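Ceramide very long chain fatty acid hydroxylase SCS7 (Saccharomyces cerevisiae, PDB 4ZR1) hydroxylates the very long chain fatty acids of sphingolipids, probably at C-2 of the ceramide acyl chain, using oxygen and electrons from cytochrome b5. Local coordinates at residues P200-V205 against A216-G221; T192-L197 against F223-Y228. All blocks are in the same frame, centred on the assembly; numbering follows the deposited sequence.

Contact 1 of 2, residues P200-V205 against A216-G221; sequences PFYKLV and AGFAGG. With TRD (tridecane), chain K; TRD (tridecane), chain L.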
ATOM      1  N   PRO A 200      -1.256 -18.299  -2.081  1.00 74.48           N
ATOM      2  CA  PRO A 200      -2.524 -18.813  -2.627  1.00 79.07           C
ATOM      3  C   PRO A 200      -2.752 -18.515  -4.113  1.00 80.70           C
ATOM      4  O   PRO A 200      -3.427 -19.296  -4.784  1.00 86.54           O
ATOM      5  CB  PRO A 200      -3.593 -18.113  -1.770  1.00 78.36           C
ATOM      6  CG  PRO A 200      -2.906 -16.974  -1.115  1.00 77.90           C
ATOM      7  CD  PRO A 200      -1.485 -17.413  -0.925  1.00 75.49           C
ATOM      8  N   PHE A 201      -2.201 -17.427  -4.635  1.00 75.88           N
ATOM      9  CA  PHE A 201      -2.348 -17.166  -6.067  1.00 78.97           C
ATOM     10  C   PHE A 201      -1.504 -18.136  -6.896  1.00 74.86           C
ATOM     11  O   PHE A 201      -1.935 -18.582  -7.953  1.00 73.31           O
ATOM     12  CB  PHE A 201      -1.978 -15.721  -6.398  1.00 71.89           C
ATOM     13  CG  PHE A 201      -2.990 -14.713  -5.924  1.00 63.71           C
ATOM     14  CD1 PHE A 201      -2.954 -14.234  -4.621  1.00 61.94           C
ATOM     15  CD2 PHE A 201      -3.966 -14.229  -6.788  1.00 59.03           C
ATOM     16  CE1 PHE A 201      -3.886 -13.302  -4.178  1.00 60.30           C
ATOM     17  CE2 PHE A 201      -4.903 -13.294  -6.353  1.00 63.29           C
ATOM     18  CZ  PHE A 201      -4.862 -12.830  -5.047  1.00 64.57           C
ATOM     19  N   TYR A 202      -0.314 -18.467  -6.400  1.00 69.79           N
ATOM     20  CA  TYR A 202       0.586 -19.399  -7.068  1.00 73.39           C
ATOM     21  C   TYR A 202      -0.040 -20.784  -7.181  1.00 74.92           C
ATOM     22  O   TYR A 202       0.017 -21.419  -8.233  1.00 83.01           O
ATOM     23  CB  TYR A 202       1.915 -19.479  -6.312  1.00 75.93           C
ATOM     24  CG  TYR A 202       2.939 -20.409  -6.917  1.00 76.13           C
ATOM     25  CD1 TYR A 202       3.819 -19.955  -7.889  1.00 70.58           C
ATOM     26  CD2 TYR A 202       3.034 -21.739  -6.515  1.00 75.29           C
ATOM     27  CE1 TYR A 202       4.774 -20.798  -8.439  1.00 75.83           C
ATOM     28  CE2 TYR A 202       3.986 -22.596  -7.074  1.00 73.26           C
ATOM     29  CZ  TYR A 202       4.850 -22.116  -8.033  1.00 76.03           C
ATOM     30  OH  TYR A 202       5.802 -22.943  -8.599  1.00 89.71           O
ATOM     31  N   LYS A 203      -0.640 -21.246  -6.092  1.00 73.59           N
ATOM     32  CA  LYS A 203      -1.316 -22.534  -6.085  1.00 80.58           C
ATOM     33  C   LYS A 203      -2.531 -22.544  -7.013  1.00 82.58           C
ATOM     34  O   LYS A 203      -2.769 -23.523  -7.725  1.00 83.69           O
ATOM     35  CB  LYS A 203      -1.725 -22.909  -4.656  1.00 82.81           C
ATOM     36  CG  LYS A 203      -0.530 -22.978  -3.704  1.00 93.53           C
ATOM     37  CD  LYS A 203      -0.949 -23.164  -2.255  1.00100.57           C
ATOM     38  CE  LYS A 203       0.266 -23.185  -1.340  1.00100.08           C
ATOM     39  NZ  LYS A 203       0.029 -24.024  -0.138  1.00105.31           N
ATOM     40  N   LEU A 204      -3.285 -21.450  -7.018  1.00 72.96           N
ATOM     41  CA  LEU A 204      -4.494 -21.376  -7.828  1.00 76.07           C
ATOM     42  C   LEU A 204      -4.180 -21.460  -9.334  1.00 85.53           C
ATOM     43  O   LEU A 204      -4.788 -22.244 -10.057  1.00 90.07           O
ATOM     44  CB  LEU A 204      -5.257 -20.089  -7.514  1.00 80.53           C
ATOM     45  CG  LEU A 204      -6.676 -19.963  -8.079  1.00 83.41           C
ATOM     46  CD1 LEU A 204      -7.540 -21.115  -7.596  1.00 82.19           C
ATOM     47  CD2 LEU A 204      -7.302 -18.636  -7.695  1.00 79.56           C
ATOM     48  N   VAL A 205      -3.230 -20.650  -9.791  1.00 84.09           N
ATOM     49  CA  VAL A 205      -2.771 -20.672 -11.175  1.00 82.11           C
ATOM     50  C   VAL A 205      -2.268 -22.061 -11.609  1.00 86.12           C
ATOM     51  O   VAL A 205      -2.605 -22.542 -12.693  1.00 83.97           O
ATOM     52  CB  VAL A 205      -1.636 -19.638 -11.395  1.00 75.54           C
ATOM     53  CG1 VAL A 205      -1.111 -19.697 -12.828  1.00 75.21           C
ATOM     54  CG2 VAL A 205      -2.121 -18.251 -11.070  1.00 74.08           C
ATOM     55  N   ALA A 216       4.202 -19.204 -17.615  1.00 68.02           N
ATOM     56  CA  ALA A 216       4.132 -17.942 -18.352  1.00 66.28           C
ATOM     57  C   ALA A 216       3.156 -16.969 -17.699  1.00 67.46           C
ATOM     58  O   ALA A 216       3.438 -15.775 -17.590  1.00 68.80           O
ATOM     59  CB  ALA A 216       3.732 -18.195 -19.796  1.00 65.19           C
ATOM     60  N   GLY A 217       2.005 -17.483 -17.276  1.00 60.92           N
ATOM     61  CA  GLY A 217       0.985 -16.664 -16.643  1.00 56.46           C
ATOM     62  C   GLY A 217       1.432 -16.116 -15.298  1.00 70.95           C
ATOM     63  O   GLY A 217       1.265 -14.928 -15.018  1.00 72.84           O
ATOM     64  N   PHE A 218       1.995 -16.979 -14.455  1.00 65.90           N
ATOM     65  CA  PHE A 218       2.494 -16.544 -13.161  1.00 63.21           C
ATOM     66  C   PHE A 218       3.654 -15.565 -13.319  1.00 66.34           C
ATOM     67  O   PHE A 218       3.761 -14.603 -12.554  1.00 70.07           O
ATOM     68  CB  PHE A 218       2.946 -17.734 -12.306  1.00 65.98           C
ATOM     69  CG  PHE A 218       3.527 -17.330 -10.987  1.00 68.65           C
ATOM     70  CD1 PHE A 218       2.701 -16.865  -9.966  1.00 70.73           C
ATOM     71  CD2 PHE A 218       4.896 -17.394 -10.766  1.00 72.50           C
ATOM     72  CE1 PHE A 218       3.232 -16.476  -8.736  1.00 65.51           C
ATOM     73  CE2 PHE A 218       5.434 -17.011  -9.533  1.00 70.15           C
ATOM     74  CZ  PHE A 218       4.597 -16.546  -8.524  1.00 65.43           C
ATOM     75  N   ALA A 219       4.524 -15.805 -14.299  1.00 52.84           N
ATOM     76  CA  ALA A 219       5.660 -14.916 -14.493  1.00 54.74           C
ATOM     77  C   ALA A 219       5.151 -13.498 -14.734  1.00 63.78           C
ATOM     78  O   ALA A 219       5.692 -12.536 -14.192  1.00 66.64           O
ATOM     79  CB  ALA A 219       6.534 -15.390 -15.649  1.00 60.71           C
ATOM     80  N   GLY A 220       4.090 -13.383 -15.532  1.00 67.44           N
ATOM     81  CA  GLY A 220       3.494 -12.099 -15.853  1.00 60.56           C
ATOM     82  C   GLY A 220       2.842 -11.402 -14.664  1.00 62.28           C
ATOM     83  O   GLY A 220       3.074 -10.216 -14.426  1.00 60.61           O
ATOM     84  N   GLY A 221       2.014 -12.134 -13.928  1.00 57.27           N
ATOM     85  CA  GLY A 221       1.405 -11.613 -12.724  1.00 56.69           C
ATOM     86  C   GLY A 221       2.453 -11.136 -11.727  1.00 65.50           C
ATOM     87  O   GLY A 221       2.290 -10.088 -11.086  1.00 59.94           O
TER
HETATM   88  C1  TRD K 409      -0.155  -9.674  -3.597  1.00 62.08           C
HETATM   89  C2  TRD K 409      -0.315 -11.004  -4.325  1.00 64.62           C
HETATM   90  C3  TRD K 409       0.465 -10.963  -5.631  1.00 72.58           C
HETATM   91  C4  TRD K 409       0.035 -12.060  -6.591  1.00 73.00           C
HETATM   92  C5  TRD K 409       0.949 -12.079  -7.805  1.00 69.39           C
HETATM   93  C6  TRD K 409       0.661 -13.305  -8.646  1.00 73.96           C
HETATM   94  C7  TRD K 409      -0.185 -12.942  -9.853  1.00 77.93           C
HETATM   95  C8  TRD K 409      -0.948 -14.146 -10.393  1.00 84.60           C
HETATM   96  C9  TRD K 409      -1.208 -13.981 -11.885  1.00 84.33           C
HETATM   97  C10 TRD K 409      -2.118 -15.053 -12.458  1.00 79.76           C
HETATM   98  C11 TRD K 409      -2.259 -14.889 -13.962  1.00 81.99           C
HETATM   99  C12 TRD K 409      -3.112 -16.005 -14.549  1.00 82.28           C
HETATM  100  C13 TRD K 409      -3.187 -15.954 -16.071  1.00 67.64           C
HETATM  101  C1  TRD L 410       2.625 -28.099  -0.625  1.00108.96           C
HETATM  102  C2  TRD L 410       3.673 -27.509  -1.546  1.00111.55           C
HETATM  103  C3  TRD L 410       3.004 -26.694  -2.634  1.00114.22           C
HETATM  104  C4  TRD L 410       4.053 -26.106  -3.557  1.00113.89           C
HETATM  105  C5  TRD L 410       3.881 -24.603  -3.632  1.00113.07           C
HETATM  106  C6  TRD L 410       3.924 -24.034  -2.231  1.00115.35           C
HETATM  107  C7  TRD L 410       3.543 -22.568  -2.245  1.00113.07           C
HETATM  108  C8  TRD L 410       4.565 -21.784  -3.041  1.00104.14           C
HETATM  109  C9  TRD L 410       4.552 -20.331  -2.607  1.00 91.36           C
HETATM  110  C10 TRD L 410       5.244 -19.513  -3.673  1.00 82.72           C
HETATM  111  C11 TRD L 410       5.313 -18.065  -3.259  1.00 77.45           C
HETATM  112  C12 TRD L 410       5.367 -17.199  -4.498  1.00 84.23           C
HETATM  113  C13 TRD L 410       6.666 -17.425  -5.245  1.00 90.34           C

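Contact 2 of 2, residues T192-L197 against F223-Y228; sequences TLFVIL and FGYVCY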
ATOM      1  N   THR A 192       8.750 -11.277   3.135  1.00 67.29           N
ATOM      2  CA  THR A 192       8.102 -12.118   4.135  1.00 71.61           C
ATOM      3  C   THR A 192       6.580 -12.014   4.039  1.00 71.91           C
ATOM      4  O   THR A 192       5.885 -13.030   4.006  1.00 71.05           O
ATOM      5  CB  THR A 192       8.559 -11.749   5.559  1.00 74.46           C
ATOM      6  OG1 THR A 192       9.975 -11.941   5.669  1.00 81.20           O
ATOM      7  CG2 THR A 192       7.872 -12.623   6.576  1.00 75.37           C
ATOM      8  N   LEU A 193       6.048 -10.797   3.980  1.00 71.77           N
ATOM      9  CA  LEU A 193       4.604 -10.666   3.819  1.00 70.26           C
ATOM     10  C   LEU A 193       4.153 -11.008   2.407  1.00 74.53           C
ATOM     11  O   LEU A 193       3.080 -11.589   2.231  1.00 75.25           O
ATOM     12  CB  LEU A 193       4.104  -9.262   4.167  1.00 74.10           C
ATOM     13  CG  LEU A 193       4.181  -8.783   5.616  1.00 84.66           C
ATOM     14  CD1 LEU A 193       3.489  -7.427   5.751  1.00 94.48           C
ATOM     15  CD2 LEU A 193       3.611  -9.800   6.593  1.00 85.32           C
ATOM     16  N   PHE A 194       4.948 -10.643   1.399  1.00 70.38           N
ATOM     17  CA  PHE A 194       4.528 -10.890   0.025  1.00 62.27           C
ATOM     18  C   PHE A 194       4.309 -12.388  -0.232  1.00 66.54           C
ATOM     19  O   PHE A 194       3.340 -12.784  -0.885  1.00 66.82           O
ATOM     20  CB  PHE A 194       5.531 -10.333  -0.979  1.00 62.75           C
ATOM     21  CG  PHE A 194       5.188 -10.690  -2.399  1.00 68.05           C
ATOM     22  CD1 PHE A 194       4.162 -10.027  -3.060  1.00 62.24           C
ATOM     23  CD2 PHE A 194       5.847 -11.720  -3.053  1.00 67.33           C
ATOM     24  CE1 PHE A 194       3.806 -10.377  -4.347  1.00 61.60           C
ATOM     25  CE2 PHE A 194       5.499 -12.072  -4.350  1.00 70.27           C
ATOM     26  CZ  PHE A 194       4.476 -11.402  -4.995  1.00 64.51           C
ATOM     27  N   VAL A 195       5.205 -13.211   0.301  1.00 64.42           N
ATOM     28  CA  VAL A 195       5.130 -14.659   0.151  1.00 65.58           C
ATOM     29  C   VAL A 195       3.819 -15.247   0.695  1.00 71.23           C
ATOM     30  O   VAL A 195       3.200 -16.101   0.059  1.00 70.06           O
ATOM     31  CB  VAL A 195       6.329 -15.323   0.846  1.00 64.87           C
ATOM     32  CG1 VAL A 195       6.158 -16.830   0.903  1.00 70.97           C
ATOM     33  CG2 VAL A 195       7.625 -14.932   0.137  1.00 58.86           C
ATOM     34  N   ILE A 196       3.400 -14.781   1.866  1.00 74.15           N
ATOM     35  CA  ILE A 196       2.133 -15.196   2.468  1.00 78.36           C
ATOM     36  C   ILE A 196       0.921 -14.886   1.581  1.00 77.77           C
ATOM     37  O   ILE A 196      -0.030 -15.665   1.532  1.00 79.02           O
ATOM     38  CB  ILE A 196       1.910 -14.500   3.824  1.00 70.73           C
ATOM     39  CG1 ILE A 196       3.032 -14.813   4.803  1.00 70.24           C
ATOM     40  CG2 ILE A 196       0.590 -14.892   4.416  1.00 67.02           C
ATOM     41  CD1 ILE A 196       2.981 -13.923   6.046  1.00 66.67           C
ATOM     42  N   LEU A 197       0.950 -13.742   0.898  1.00 77.43           N
ATOM     43  CA  LEU A 197      -0.185 -13.295   0.077  1.00 75.25           C
ATOM     44  C   LEU A 197      -0.156 -13.928  -1.303  1.00 77.28           C
ATOM     45  O   LEU A 197      -1.188 -14.265  -1.875  1.00 78.97           O
ATOM     46  CB  LEU A 197      -0.175 -11.775  -0.065  1.00 73.09           C
ATOM     47  CG  LEU A 197      -0.274 -10.957   1.218  1.00 81.62           C
ATOM     48  CD1 LEU A 197       0.096  -9.520   0.934  1.00 83.43           C
ATOM     49  CD2 LEU A 197      -1.683 -11.030   1.773  1.00 75.93           C
ATOM     50  N   PHE A 223       5.598 -10.191 -12.465  1.00 57.50           N
ATOM     51  CA  PHE A 223       6.254  -9.018 -13.061  1.00 59.05           C
ATOM     52  C   PHE A 223       5.403  -7.766 -12.864  1.00 64.23           C
ATOM     53  O   PHE A 223       5.914  -6.678 -12.606  1.00 69.00           O
ATOM     54  CB  PHE A 223       6.515  -9.243 -14.553  1.00 56.05           C
ATOM     55  CG  PHE A 223       7.093  -8.046 -15.263  1.00 60.05           C
ATOM     56  CD1 PHE A 223       8.440  -7.732 -15.146  1.00 60.60           C
ATOM     57  CD2 PHE A 223       6.295  -7.241 -16.053  1.00 52.28           C
ATOM     58  CE1 PHE A 223       8.969  -6.635 -15.796  1.00 58.53           C
ATOM     59  CE2 PHE A 223       6.821  -6.153 -16.711  1.00 56.09           C
ATOM     60  CZ  PHE A 223       8.162  -5.850 -16.585  1.00 61.01           C
ATOM     61  N   GLY A 224       4.094  -7.942 -12.987  1.00 63.11           N
ATOM     62  CA  GLY A 224       3.155  -6.867 -12.769  1.00 65.27           C
ATOM     63  C   GLY A 224       3.203  -6.385 -11.341  1.00 64.47           C
ATOM     64  O   GLY A 224       3.126  -5.182 -11.102  1.00 73.41           O
ATOM     65  N   TYR A 225       3.345  -7.313 -10.393  1.00 69.23           N
ATOM     66  CA  TYR A 225       3.478  -6.930  -8.989  1.00 66.13           C
ATOM     67  C   TYR A 225       4.711  -6.051  -8.775  1.00 70.49           C
ATOM     68  O   TYR A 225       4.640  -5.020  -8.097  1.00 71.82           O
ATOM     69  CB  TYR A 225       3.568  -8.147  -8.061  1.00 57.15           C
ATOM     70  CG  TYR A 225       4.273  -7.765  -6.788  1.00 59.13           C
ATOM     71  CD1 TYR A 225       3.639  -6.967  -5.839  1.00 58.09           C
ATOM     72  CD2 TYR A 225       5.599  -8.143  -6.556  1.00 58.01           C
ATOM     73  CE1 TYR A 225       4.299  -6.573  -4.679  1.00 58.73           C
ATOM     74  CE2 TYR A 225       6.265  -7.748  -5.402  1.00 60.91           C
ATOM     75  CZ  TYR A 225       5.607  -6.961  -4.470  1.00 60.26           C
ATOM     76  OH  TYR A 225       6.254  -6.558  -3.333  1.00 69.52           O
ATOM     77  N   VAL A 226       5.842  -6.476  -9.337  1.00 67.47           N
ATOM     78  CA  VAL A 226       7.094  -5.728  -9.216  1.00 59.50           C
ATOM     79  C   VAL A 226       6.990  -4.335  -9.826  1.00 60.89           C
ATOM     80  O   VAL A 226       7.505  -3.364  -9.266  1.00 67.44           O
ATOM     81  CB  VAL A 226       8.255  -6.472  -9.877  1.00 56.96           C
ATOM     82  CG1 VAL A 226       9.527  -5.638  -9.785  1.00 54.32           C
ATOM     83  CG2 VAL A 226       8.434  -7.842  -9.205  1.00 50.93           C
ATOM     84  N   CYS A 227       6.308  -4.230 -10.963  1.00 60.77           N
ATOM     85  CA  CYS A 227       6.089  -2.926 -11.571  1.00 61.56           C
ATOM     86  C   CYS A 227       5.243  -2.047 -10.659  1.00 62.10           C
ATOM     87  O   CYS A 227       5.542  -0.869 -10.484  1.00 68.17           O
ATOM     88  CB  CYS A 227       5.431  -3.075 -12.940  1.00 72.57           C
ATOM     89  SG  CYS A 227       6.496  -3.858 -14.178  1.00 72.64           S
ATOM     90  N   TYR A 228       4.198  -2.627 -10.074  1.00 58.92           N
ATOM     91  CA  TYR A 228       3.336  -1.920  -9.126  1.00 62.23           C
ATOM     92  C   TYR A 228       4.072  -1.284  -7.929  1.00 73.56           C
ATOM     93  O   TYR A 228       3.909  -0.088  -7.659  1.00 79.22           O
ATOM     94  CB  TYR A 228       2.254  -2.871  -8.595  1.00 66.59           C
ATOM     95  CG  TYR A 228       1.727  -2.475  -7.224  1.00 69.35           C
ATOM     96  CD1 TYR A 228       0.778  -1.465  -7.086  1.00 68.59           C
ATOM     97  CD2 TYR A 228       2.179  -3.111  -6.071  1.00 63.32           C
ATOM     98  CE1 TYR A 228       0.300  -1.095  -5.838  1.00 58.46           C
ATOM     99  CE2 TYR A 228       1.706  -2.758  -4.829  1.00 57.82           C
ATOM    100  CZ  TYR A 228       0.770  -1.741  -4.713  1.00 62.48           C
ATOM    101  OH  TYR A 228       0.297  -1.380  -3.466  1.00 71.11           O
TER

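Contact 1 of 2, residues P200-V205 against A216-G221
Tyr-202 and Phe-218 both place CG opposite the backbone N, beside the carbonyl carbon (chi1 -180° and 177°), and this carries the Phe-218 ring across to helix 191-208, where it meets the Tyr-202 ring, which stands out alongside the gap. Helices 191-208 and 211-236 are the third and fourth transmembrane helices, an antiparallel hairpin, and the rings form a T-shaped (edge-to-face) pair on it. The ring planes meet at 86°, the centroids are 4.9 Å apart, and Tyr-202 CD1 stands 3.5 Å above the Phe-218 ring, over its centre. Phe-218 also meets His-118 of helix 106-125 edge-to-face.

Val-205 CA and Phe-218 CA are 7.0 Å apart, as are Tyr-202 CA and Phe-218 CA. Around these residues the helices line an apolar pocket that holds tridecane. One tridecane runs between the two segments: its C10 is 3.5 Å from Val-205 CG2, and its C7 is 3.5 Å from the CA of Gly-221, where the absence of a side chain lets the alkyl chain lie against the backbone. C4 of the same molecule rests over a face of the Phe-201 ring. A second tridecane lies over a face of Tyr-202, with C10 4.0 Å above the ring plane and displaced toward the rim. The extended Lys-203 chain flanks it, bringing CE to 3.5 Å from C7 of that tridecane.

Contact 2 of 2, residues T192-L197 against F223-Y228
A single aromatic stack joins Phe-194 to Tyr-225. Each side chain has CG trans to the backbone N, with chi1 at 174° for Phe-194 and 156° for Tyr-225, and the two run past each other in opposite directions, overlapping face upon face. The ring planes are inclined by 23° and the centroids are 4.2 Å apart, so this is a stack with a modest tilt. Its offset can be read from two heights: Phe-194 CE1 sits 3.4 Å above the middle of the Tyr-225 ring, whereas Tyr-225 CE2 lies 3.7 Å over the Phe-194 ring but toward its rim. The phenylalanine therefore leads with its CD1-CE1 side, CE1 approaching Tyr-225 CG at 3.6 Å and CD1 approaching Tyr-225 CZ at 3.7 Å.

These rings bridge backbones that are well separated, the CA atoms of Phe-194 and Tyr-225 being 9.9 Å apart. Met-189 packs on both residues, the Trp-111 ring meets that of Phe-194, and a weak hydrogen bond links Tyr-225 OH to Asp-229 OD2. Phe-194 belongs to a tridecane pocket, and the side chain of Tyr-225 is about 8 Å from that of zinc ligand His-232: the stack belongs to an antiparallel transmembrane hairpin leading toward the histidine-bound dimetal centre.

In the fold
Both contacts tie helix 191-208 to helix 211-236, and their centres are 11 Å apart on the same side of the chain's centre. Along the chain the order is 192-197, 200-205, 216-221, 223-228, so contact 1 is nested within the loop closed by contact 2, as expected for two levels of one antiparallel hairpin. Contact 1 is the outer level, nearer the turn, and contact 2 lies deeper, closer to the zinc ligands: the centre of contact 1 is about 21 Å from the centre of the chain, that of contact 2 about 11 Å. Residues of one tridecane pocket occur in both, which is consistent with an apolar path for an acyl chain running between these helices toward the metal centre.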